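Local coordinates for type-2Aa cytolytic delta-endotoxin (Bacillus thuringiensis serovar kyushuensis, PDB 1CBY), which kills dipteran larvae by forming pores in the epithelial cell membrane of the insect midgut, and is captured here as the inactive dimeric protoxin, at residues 120-125 with 183-188; 144-149 with 167-172; 56-61 with 235-240; 82-87 with 218-223. One frame throughout, in Å; residues are numbered along the deposited sequence.

Interaction 1. Residues 120-125 with 183-188; sequences EVLGLV and VMAVLP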
# COMPACT_ATOMS: atom_id res chain seq x y z
N GLU A 120 -4.41 -21.33 -4.62
CA GLU A 120 -3.97 -22.67 -4.95
C GLU A 120 -2.45 -22.80 -4.87
O GLU A 120 -1.92 -23.62 -4.11
CB GLU A 120 -4.46 -23.05 -6.35
CG GLU A 120 -4.17 -24.49 -6.78
CD GLU A 120 -4.92 -25.52 -5.94
OE1 GLU A 120 -6.15 -25.66 -6.11
OE2 GLU A 120 -4.27 -26.20 -5.12
N VAL A 121 -1.74 -21.94 -5.61
CA VAL A 121 -0.28 -21.95 -5.65
C VAL A 121 0.37 -21.72 -4.29
O VAL A 121 1.43 -22.28 -4.00
CB VAL A 121 0.25 -20.92 -6.68
CG1 VAL A 121 1.78 -20.80 -6.59
CG2 VAL A 121 -0.17 -21.34 -8.08
N LEU A 122 -0.27 -20.92 -3.45
CA LEU A 122 0.24 -20.61 -2.12
C LEU A 122 0.32 -21.88 -1.25
O LEU A 122 1.22 -22.02 -0.42
CB LEU A 122 -0.63 -19.53 -1.46
CG LEU A 122 -0.20 -18.94 -0.11
CD1 LEU A 122 1.22 -18.43 -0.17
CD2 LEU A 122 -1.15 -17.82 0.27
N GLY A 123 -0.61 -22.81 -1.47
CA GLY A 123 -0.61 -24.04 -0.71
C GLY A 123 -1.09 -23.87 0.72
O GLY A 123 -2.15 -24.38 1.09
N LEU A 124 -0.31 -23.17 1.53
CA LEU A 124 -0.67 -22.93 2.92
C LEU A 124 -1.98 -22.15 2.96
O LEU A 124 -2.17 -21.20 2.20
CB LEU A 124 0.42 -22.12 3.62
CG LEU A 124 1.88 -22.61 3.62
CD1 LEU A 124 1.93 -24.12 3.86
CD2 LEU A 124 2.55 -22.27 2.31
N VAL A 125 -2.90 -22.56 3.83
CA VAL A 125 -4.18 -21.88 3.96
C VAL A 125 -4.08 -20.82 5.05
O VAL A 125 -3.83 -21.13 6.21
CB VAL A 125 -5.35 -22.86 4.26
CG1 VAL A 125 -5.55 -23.80 3.08
CG2 VAL A 125 -5.08 -23.67 5.51
N VAL A 183 7.21 -21.66 9.79
CA VAL A 183 7.84 -21.16 8.58
C VAL A 183 7.19 -19.89 8.08
O VAL A 183 6.10 -19.51 8.53
CB VAL A 183 7.79 -22.20 7.42
CG1 VAL A 183 8.57 -23.45 7.79
CG2 VAL A 183 6.35 -22.53 7.06
N MET A 184 7.90 -19.21 7.18
CA MET A 184 7.42 -17.99 6.55
C MET A 184 7.20 -18.36 5.10
O MET A 184 7.95 -19.16 4.54
CB MET A 184 8.48 -16.89 6.62
CG MET A 184 8.09 -15.62 5.87
SD MET A 184 9.30 -14.32 6.00
CE MET A 184 8.86 -13.57 7.57
N ALA A 185 6.15 -17.83 4.50
CA ALA A 185 5.85 -18.13 3.10
C ALA A 185 6.16 -16.92 2.22
O ALA A 185 5.76 -15.80 2.52
CB ALA A 185 4.39 -18.53 2.96
N VAL A 186 6.93 -17.16 1.15
CA VAL A 186 7.29 -16.10 0.22
C VAL A 186 6.72 -16.47 -1.13
O VAL A 186 6.77 -17.63 -1.53
CB VAL A 186 8.81 -15.94 0.10
CG1 VAL A 186 9.15 -14.75 -0.78
CG2 VAL A 186 9.43 -15.77 1.47
N LEU A 187 6.19 -15.48 -1.85
CA LEU A 187 5.59 -15.75 -3.15
C LEU A 187 5.97 -14.74 -4.23
O LEU A 187 5.34 -13.68 -4.35
CB LEU A 187 4.06 -15.81 -3.01
CG LEU A 187 3.22 -16.73 -3.92
CD1 LEU A 187 1.75 -16.46 -3.64
CD2 LEU A 187 3.51 -16.50 -5.39
N PRO A 188 7.06 -15.00 -4.97
CA PRO A 188 7.49 -14.10 -6.05
C PRO A 188 6.50 -14.32 -7.19
O PRO A 188 6.43 -15.42 -7.74
CB PRO A 188 8.87 -14.65 -6.42
CG PRO A 188 9.35 -15.23 -5.15
CD PRO A 188 8.12 -15.97 -4.67

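Interaction 2. Residues 144-149 with 167-172; sequences TNLDTQ and YYYNIL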
# COMPACT_ATOMS: atom_id res chain seq x y z
N THR A 144 -5.67 -2.20 -13.08
CA THR A 144 -6.33 -0.91 -12.99
C THR A 144 -5.47 0.12 -12.27
O THR A 144 -4.53 -0.22 -11.55
CB THR A 144 -7.73 -1.01 -12.25
OG1 THR A 144 -7.57 -1.64 -10.97
CG2 THR A 144 -8.73 -1.79 -13.09
N ASN A 145 -5.80 1.39 -12.48
CA ASN A 145 -5.07 2.50 -11.88
C ASN A 145 -3.60 2.50 -12.25
O ASN A 145 -2.75 2.95 -11.48
CB ASN A 145 -5.23 2.50 -10.36
CG ASN A 145 -6.62 2.93 -9.92
OD1 ASN A 145 -7.26 3.76 -10.57
ND2 ASN A 145 -7.09 2.36 -8.82
N LEU A 146 -3.31 2.04 -13.47
CA LEU A 146 -1.95 1.99 -13.97
C LEU A 146 -1.43 3.41 -14.19
O LEU A 146 -0.22 3.65 -14.15
CB LEU A 146 -1.88 1.19 -15.26
CG LEU A 146 -2.09 -0.32 -15.10
CD1 LEU A 146 -1.95 -1.00 -16.45
CD2 LEU A 146 -1.08 -0.88 -14.12
N ASP A 147 -2.34 4.35 -14.38
CA ASP A 147 -1.99 5.75 -14.58
C ASP A 147 -1.24 6.31 -13.36
O ASP A 147 -0.41 7.21 -13.49
CB ASP A 147 -3.25 6.58 -14.84
CG ASP A 147 -4.21 6.56 -13.68
OD1 ASP A 147 -4.46 5.47 -13.13
OD2 ASP A 147 -4.72 7.64 -13.30
N THR A 148 -1.54 5.76 -12.19
CA THR A 148 -0.92 6.20 -10.95
C THR A 148 0.34 5.37 -10.67
O THR A 148 1.01 5.56 -9.66
CB THR A 148 -1.90 6.03 -9.76
OG1 THR A 148 -3.22 6.40 -10.17
CG2 THR A 148 -1.49 6.91 -8.60
N GLN A 149 0.65 4.44 -11.57
CA GLN A 149 1.82 3.59 -11.40
C GLN A 149 2.82 3.75 -12.53
O GLN A 149 3.72 2.90 -12.71
CB GLN A 149 1.39 2.13 -11.33
CG GLN A 149 0.42 1.81 -10.22
CD GLN A 149 0.04 0.36 -10.25
OE1 GLN A 149 0.90 -0.51 -10.19
NE2 GLN A 149 -1.25 0.09 -10.38
N TYR A 167 3.06 -5.46 -20.98
CA TYR A 167 3.86 -5.03 -19.85
C TYR A 167 4.17 -6.14 -18.86
O TYR A 167 3.53 -7.19 -18.87
CB TYR A 167 3.21 -3.83 -19.12
CG TYR A 167 1.80 -4.05 -18.60
CD1 TYR A 167 1.58 -4.59 -17.34
CD2 TYR A 167 0.69 -3.68 -19.36
CE1 TYR A 167 0.29 -4.76 -16.84
CE2 TYR A 167 -0.60 -3.84 -18.88
CZ TYR A 167 -0.80 -4.38 -17.61
OH TYR A 167 -2.07 -4.53 -17.12
N TYR A 168 5.19 -5.92 -18.04
CA TYR A 168 5.59 -6.87 -17.02
C TYR A 168 5.20 -6.24 -15.70
O TYR A 168 5.32 -5.03 -15.53
CB TYR A 168 7.10 -7.09 -17.06
CG TYR A 168 7.59 -7.74 -18.33
CD1 TYR A 168 6.88 -8.78 -18.93
CD2 TYR A 168 8.78 -7.33 -18.93
CE1 TYR A 168 7.34 -9.40 -20.08
CE2 TYR A 168 9.25 -7.95 -20.08
CZ TYR A 168 8.53 -8.98 -20.65
OH TYR A 168 9.00 -9.61 -21.78
N TYR A 169 4.70 -7.06 -14.78
CA TYR A 169 4.31 -6.56 -13.47
C TYR A 169 4.83 -7.55 -12.44
O TYR A 169 4.46 -8.72 -12.46
CB TYR A 169 2.80 -6.44 -13.39
CG TYR A 169 2.32 -5.48 -12.32
CD1 TYR A 169 2.39 -5.82 -10.97
CD2 TYR A 169 1.79 -4.24 -12.66
CE1 TYR A 169 1.94 -4.95 -9.98
CE2 TYR A 169 1.33 -3.37 -11.67
CZ TYR A 169 1.41 -3.73 -10.34
OH TYR A 169 0.94 -2.89 -9.37
N ASN A 170 5.72 -7.09 -11.58
CA ASN A 170 6.33 -7.95 -10.57
C ASN A 170 5.78 -7.63 -9.19
O ASN A 170 5.75 -6.47 -8.77
CB ASN A 170 7.84 -7.78 -10.57
CG ASN A 170 8.46 -7.97 -11.94
OD1 ASN A 170 8.07 -8.87 -12.69
ND2 ASN A 170 9.41 -7.11 -12.29
N ILE A 171 5.38 -8.68 -8.48
CA ILE A 171 4.80 -8.59 -7.14
C ILE A 171 5.49 -9.62 -6.25
O ILE A 171 5.97 -10.65 -6.74
CB ILE A 171 3.29 -8.96 -7.18
CG1 ILE A 171 2.52 -7.99 -8.09
CG2 ILE A 171 2.69 -8.93 -5.78
CD1 ILE A 171 1.10 -8.42 -8.37
N LEU A 172 5.59 -9.34 -4.96
CA LEU A 172 6.19 -10.28 -4.03
C LEU A 172 5.41 -10.25 -2.74
O LEU A 172 5.27 -9.19 -2.11
CB LEU A 172 7.67 -9.98 -3.75
CG LEU A 172 8.32 -11.01 -2.81
CD1 LEU A 172 9.55 -11.62 -3.45
CD2 LEU A 172 8.66 -10.38 -1.47

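Interaction 3. Residues 56-61 with 235-240; sequences QALHLA and DIFNVN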
# COMPACT_ATOMS: atom_id res chain seq x y z
N GLN A 56 13.94 -11.15 8.02
CA GLN A 56 13.91 -12.40 7.25
C GLN A 56 13.16 -12.20 5.94
O GLN A 56 13.60 -12.65 4.89
CB GLN A 56 13.25 -13.51 8.07
CG GLN A 56 13.15 -14.84 7.36
CD GLN A 56 12.55 -15.93 8.23
OE1 GLN A 56 12.13 -15.67 9.36
NE2 GLN A 56 12.51 -17.15 7.71
N ALA A 57 12.02 -11.53 6.02
CA ALA A 57 11.20 -11.27 4.85
C ALA A 57 11.95 -10.42 3.82
O ALA A 57 11.93 -10.71 2.62
CB ALA A 57 9.91 -10.57 5.26
N LEU A 58 12.63 -9.39 4.32
CA LEU A 58 13.39 -8.48 3.48
C LEU A 58 14.53 -9.22 2.78
O LEU A 58 14.83 -8.97 1.61
CB LEU A 58 13.92 -7.32 4.33
CG LEU A 58 13.95 -5.93 3.69
CD1 LEU A 58 12.72 -5.68 2.83
CD2 LEU A 58 14.07 -4.89 4.78
N HIS A 59 15.16 -10.15 3.50
CA HIS A 59 16.24 -10.94 2.92
C HIS A 59 15.71 -11.77 1.76
O HIS A 59 16.26 -11.73 0.66
CB HIS A 59 16.85 -11.85 3.97
CG HIS A 59 17.95 -11.21 4.77
ND1 HIS A 59 17.75 -10.03 5.44
CD2 HIS A 59 19.23 -11.61 4.93
CE1 HIS A 59 18.91 -9.74 5.99
NE2 HIS A 59 19.84 -10.67 5.71
N LEU A 60 14.62 -12.49 2.01
CA LEU A 60 14.00 -13.33 0.99
C LEU A 60 13.56 -12.50 -0.21
O LEU A 60 13.74 -12.91 -1.36
CB LEU A 60 12.81 -14.09 1.59
CG LEU A 60 13.18 -15.25 2.52
CD1 LEU A 60 12.08 -15.52 3.54
CD2 LEU A 60 13.46 -16.49 1.69
N ALA A 61 13.03 -11.32 0.05
CA ALA A 61 12.59 -10.43 -1.02
C ALA A 61 13.78 -10.05 -1.92
O ALA A 61 13.73 -10.26 -3.13
CB ALA A 61 11.95 -9.18 -0.43
N ASP A 235 20.25 -0.96 9.94
CA ASP A 235 21.09 -2.06 9.50
C ASP A 235 20.28 -2.96 8.58
O ASP A 235 20.78 -3.43 7.56
CB ASP A 235 21.58 -2.89 10.69
CG ASP A 235 22.58 -2.15 11.57
OD1 ASP A 235 22.69 -0.90 11.47
OD2 ASP A 235 23.26 -2.82 12.37
N ILE A 236 19.02 -3.15 8.93
CA ILE A 236 18.13 -3.99 8.14
C ILE A 236 17.99 -3.47 6.71
O ILE A 236 18.19 -4.22 5.75
CB ILE A 236 16.73 -4.13 8.81
CG1 ILE A 236 16.87 -4.88 10.14
CG2 ILE A 236 15.76 -4.87 7.89
CD1 ILE A 236 15.57 -5.08 10.87
N PHE A 237 17.72 -2.18 6.55
CA PHE A 237 17.55 -1.61 5.22
C PHE A 237 18.85 -1.36 4.45
O PHE A 237 18.81 -0.92 3.30
CB PHE A 237 16.68 -0.36 5.29
CG PHE A 237 15.25 -0.65 5.65
CD1 PHE A 237 14.85 -0.70 6.98
CD2 PHE A 237 14.31 -0.91 4.66
CE1 PHE A 237 13.54 -1.01 7.32
CE2 PHE A 237 12.99 -1.22 4.99
CZ PHE A 237 12.61 -1.27 6.33
N ASN A 238 19.99 -1.65 5.06
CA ASN A 238 21.28 -1.47 4.39
C ASN A 238 21.66 -2.73 3.61
O ASN A 238 22.60 -2.71 2.81
CB ASN A 238 22.39 -1.16 5.40
CG ASN A 238 22.50 0.31 5.74
OD1 ASN A 238 23.36 0.71 6.53
ND2 ASN A 238 21.63 1.13 5.15
N VAL A 239 20.97 -3.82 3.89
CA VAL A 239 21.24 -5.09 3.22
C VAL A 239 21.00 -4.94 1.71
O VAL A 239 20.02 -4.33 1.29
CB VAL A 239 20.34 -6.23 3.79
CG1 VAL A 239 20.60 -7.54 3.06
CG2 VAL A 239 20.60 -6.40 5.29
N ASN A 240 21.92 -5.48 0.92
CA ASN A 240 21.79 -5.39 -0.54
C ASN A 240 21.30 -6.70 -1.12
O ASN A 240 20.94 -7.61 -0.37
CB ASN A 240 23.13 -4.98 -1.17
CG ASN A 240 24.28 -5.91 -0.83
OD1 ASN A 240 25.43 -5.59 -1.09
ND2 ASN A 240 23.98 -7.07 -0.25

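Interaction 4. Residues 82-87 with 218-223; sequences QIANGI and KALTLV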
# COMPACT_ATOMS: atom_id res chain seq x y z
N GLN A 82 16.55 -21.58 -9.45
CA GLN A 82 17.95 -21.68 -9.08
C GLN A 82 18.17 -21.00 -7.73
O GLN A 82 18.81 -21.55 -6.83
CB GLN A 82 18.81 -21.02 -10.17
CG GLN A 82 20.05 -20.26 -9.67
CD GLN A 82 21.35 -20.99 -9.95
OE1 GLN A 82 21.50 -21.63 -10.99
NE2 GLN A 82 22.30 -20.87 -9.04
N ILE A 83 17.63 -19.79 -7.59
CA ILE A 83 17.74 -19.02 -6.35
C ILE A 83 16.96 -19.72 -5.24
O ILE A 83 17.45 -19.86 -4.12
CB ILE A 83 17.18 -17.59 -6.54
CG1 ILE A 83 18.01 -16.83 -7.58
CG2 ILE A 83 17.18 -16.84 -5.21
CD1 ILE A 83 17.43 -15.49 -7.97
N ALA A 84 15.76 -20.20 -5.57
CA ALA A 84 14.90 -20.89 -4.61
C ALA A 84 15.60 -22.08 -3.96
O ALA A 84 15.68 -22.17 -2.74
CB ALA A 84 13.63 -21.35 -5.30
N ASN A 85 16.15 -22.96 -4.79
CA ASN A 85 16.84 -24.15 -4.29
C ASN A 85 18.17 -23.84 -3.62
O ASN A 85 18.93 -24.76 -3.30
CB ASN A 85 17.04 -25.17 -5.41
CG ASN A 85 15.73 -25.81 -5.85
OD1 ASN A 85 15.46 -25.95 -7.05
ND2 ASN A 85 14.90 -26.20 -4.89
N GLY A 86 18.46 -22.56 -3.40
CA GLY A 86 19.70 -22.17 -2.76
C GLY A 86 19.49 -21.51 -1.40
O GLY A 86 20.44 -21.35 -0.63
N ILE A 87 18.26 -21.10 -1.12
CA ILE A 87 17.94 -20.47 0.15
C ILE A 87 18.07 -21.52 1.25
O ILE A 87 17.54 -22.63 1.13
CB ILE A 87 16.49 -19.92 0.18
CG1 ILE A 87 16.23 -18.97 -0.99
CG2 ILE A 87 16.22 -19.22 1.50
CD1 ILE A 87 17.02 -17.68 -0.94
N LYS A 218 3.97 -16.34 -13.59
CA LYS A 218 5.16 -17.07 -13.15
C LYS A 218 5.23 -16.88 -11.64
O LYS A 218 5.35 -15.75 -11.16
CB LYS A 218 6.41 -16.51 -13.82
CG LYS A 218 6.46 -16.78 -15.32
CD LYS A 218 7.52 -15.95 -16.02
CE LYS A 218 7.10 -14.49 -16.10
NZ LYS A 218 8.15 -13.63 -16.72
N ALA A 219 5.10 -17.98 -10.91
CA ALA A 219 5.10 -17.92 -9.45
C ALA A 219 5.57 -19.21 -8.80
O ALA A 219 5.51 -20.29 -9.39
CB ALA A 219 3.70 -17.59 -8.96
N LEU A 220 6.04 -19.08 -7.57
CA LEU A 220 6.48 -20.21 -6.78
C LEU A 220 6.39 -19.81 -5.33
O LEU A 220 6.63 -18.65 -4.98
CB LEU A 220 7.92 -20.61 -7.14
CG LEU A 220 9.10 -19.81 -6.58
CD1 LEU A 220 10.36 -20.62 -6.73
CD2 LEU A 220 9.23 -18.48 -7.30
N THR A 221 5.95 -20.74 -4.49
CA THR A 221 5.84 -20.48 -3.06
C THR A 221 6.95 -21.22 -2.34
O THR A 221 7.13 -22.43 -2.54
CB THR A 221 4.48 -20.93 -2.51
OG1 THR A 221 3.44 -20.43 -3.35
CG2 THR A 221 4.29 -20.38 -1.10
N LEU A 222 7.69 -20.50 -1.53
CA LEU A 222 8.79 -21.07 -0.78
C LEU A 222 8.59 -20.83 0.71
O LEU A 222 8.20 -19.73 1.12
CB LEU A 222 10.11 -20.43 -1.24
CG LEU A 222 11.38 -20.87 -0.51
CD1 LEU A 222 12.41 -21.32 -1.52
CD2 LEU A 222 11.90 -19.73 0.35
N VAL A 223 8.79 -21.86 1.52
CA VAL A 223 8.66 -21.72 2.96
C VAL A 223 10.05 -21.87 3.55
O VAL A 223 10.84 -22.70 3.10
CB VAL A 223 7.70 -22.76 3.59
CG1 VAL A 223 6.27 -22.53 3.10
CG2 VAL A 223 8.16 -24.18 3.28

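Interaction 1. Residues 120-125 with 183-188
L122 and L187 meet methyl to methyl, the CD1 atom of L122 lying 4.0 Å from CD1 of L187, where the end of helix 107-122 settles on strand 183-195. L122 leaves its backbone along the interface rather than into it. The side chain still gains the strand because CG stands trans to the backbone N (chi1 -174°) and the CD1 branch then turns onto the sheet. A185 supplies the second apolar patch. Its methyl CB is approached from two distinct directions, at 4.5 Å by CD1 of L122 and at 4.2 Å by CD2 of L124, so both leucines lean on one small residue.

Backbone bonds within 120-125 account for the spacing of those leucines. G123 leaves the helix with a positive phi of 74°, and its N is bonded to O of E120 at 3.1 Å. The next bond, from N of L124 to O of L122 at 2.7 Å, closes a classic gamma turn about G123, which directs L124 back toward the strand.

Polar linkage to the sheet comes from the neighbouring strand 210-225, where the OG1 of T221 is hydrogen-bonded to the carbonyl of V121. The alternation of the strand sends M184 and V186 to the other face, against helix 54-63, as expected for a sheet wrapped by helical layers. Between the two segments themselves the contact is wholly apolar and non-directional, and parting them would expose methyl groups without breaking any hydrogen bond between the two segments.

Interaction 2. Residues 144-149 with 167-172
L146 and Q149 reach from the 144-149 loop to two tyrosine rings of strand 165-175, and the apolar packing centres on L146. Its CD1 lies 3.6 Å from OH and 3.8 Å from CZ of Y167, meeting that ring obliquely. The ring stem of Y167 sits over its own backbone (chi1 58°), and the ring points head-on at the leucine. The hydroxyl of Y167 is itself hydrogen-bonded to the carbonyl of T142. Against Y169 the approach is wider, with CD2 of L146 at the ring edge, 4.2 Å from CE2.

Beside these apolar contacts runs one polar link. OH of Y169 is hydrogen-bonded to OE1 of Q149 at 2.5 Å, at a C=O...donor angle of 134° and tilted from the carbonyl plane, with amide and ring nearly perpendicular. The hydroxyl has a second partner in OD1 of N44, and OE1 also accepts from NE1 of W154. The other end of the amide, NE2, bonds to the carbonyl of G141 and weakly to O of N145 at 3.4 Å, so partners on both ends fix the rotation of the group.

The far side of the loop makes no contact with the strand. The 3-10 segment 146-148, braced by the bond from N of Q149 to O of L146 at 2.8 Å, carries D147 and T148 toward the second subunit, where K140 of that subunit holds D147 by a salt bridge and T148 by a hydrogen bond. Chemically, the contact divides labour: L146 supplies apolar contact with the two rings, and the directional tyrosine-amide bond ties the amide to the strand, while D147 and T148 on the other side of the loop face the second subunit.

Interaction 3. Residues 56-61 with 235-240
L58 lays its CD2 methyl over one face of the F237 ring, 4.1 Å from the centroid and 22° off the ring normal, a CH-pi contact displaced toward the rim near CE2. The same methyl touches CG2 of I236 at 3.5 Å, so a single leucine branch meets two consecutive residues of helix 233-237. F237 sets off from the helix with its CB directed away from helix 54-63, and the ring then returns to the leucine, the two side chains crossing at about a right angle.

Residues 235-240 follow S228, the point at which C-terminal processing stops, and the contact therefore joins helix 54-63 to a tail present in the protoxin. The carbonyl of F237 is hydrogen-bonded to OG of S38, the N-terminal processing stop. The second subunit closes in on the same cluster, with its I31 against L58, its I233 against I236 and its P51 against F237.

At the next residue of helix 54-63, H59 pairs with V239 in a second CH-pi contact, at the more exposed side. CG1 of V239 stands 4.3 Å from the centroid of the imidazole, 23° off its normal, while CG2 of V239 touches CE1 of H59 at 3.8 Å. In V239 CG1 is trans to the backbone N (chi1 178°), which presents both methyls to the histidine. The ring is further restrained by a weak hydrogen bond from ND1 to the carbonyl of N55.

Interaction 4. Residues 82-87 with 218-223
Two different first torsions bring L220 and L222 to the methyl of A84: in L220 the CG is tucked in against the main chain, flanked by both N and C (chi1 78°), whereas in L222 it stands opposite the backbone N (chi1 177°). From these positions the CD1 of L220 comes within 3.6 Å of CB of A84, and the CD1 of L222 within 4.0 Å of the same CB. The two leucine methyls reach the alanine from directions roughly at right angles. L222 also lays its CD1 against the backbone, 3.6 Å from O of A84.

That carbonyl belongs to the last residue of helix 77-84 and opens a type I beta turn, in which N of I87 bonds to O of A84 at 3.2 Å. A further bond, from N of G86 to O of I83 at 3.0 Å, holds the helix end. The peptide oxygen is thus engaged by a backbone N-H while it brushes an apolar methyl.

In the Cyt toxin fold this is a helix-on-sheet junction, with helices packed over both faces of a mixed sheet. L220 and L222, two apart on strand 210-225, project to one face, and T221 between them projects to the other. I92 of strand 90-102 also packs against the alanine. L60 of helix 54-63 packs on both L222 and I87, whose CB points toward the strand. Beyond the apolar patch, the strand carries K218, whose NZ forms a salt bridge with E192 of strand 183-195.

Interactions 1 and 4 lie closest, their centres about 11 Å apart on adjacent antiparallel strands; the V186 N to L222 O bond of 2.9 Å joins them, while their helices, 107-122 and 77-84, occupy opposite faces of the sheet. Interaction 2 continues the sheet through strand 165-175, its L172 CD1 packing 4.0 Å from P188 CG of interaction 1. Helix 54-63 of interaction 3 connects all three others: L60 CD2 lies 3.8 Å from L222 CD2, and A61 CB 3.7 Å from L172 CD2, while M184 and V186 pack against the same helix. Interaction 3 lies nearest the processing stops, with the F237 and S38 side chains about 6 Å apart.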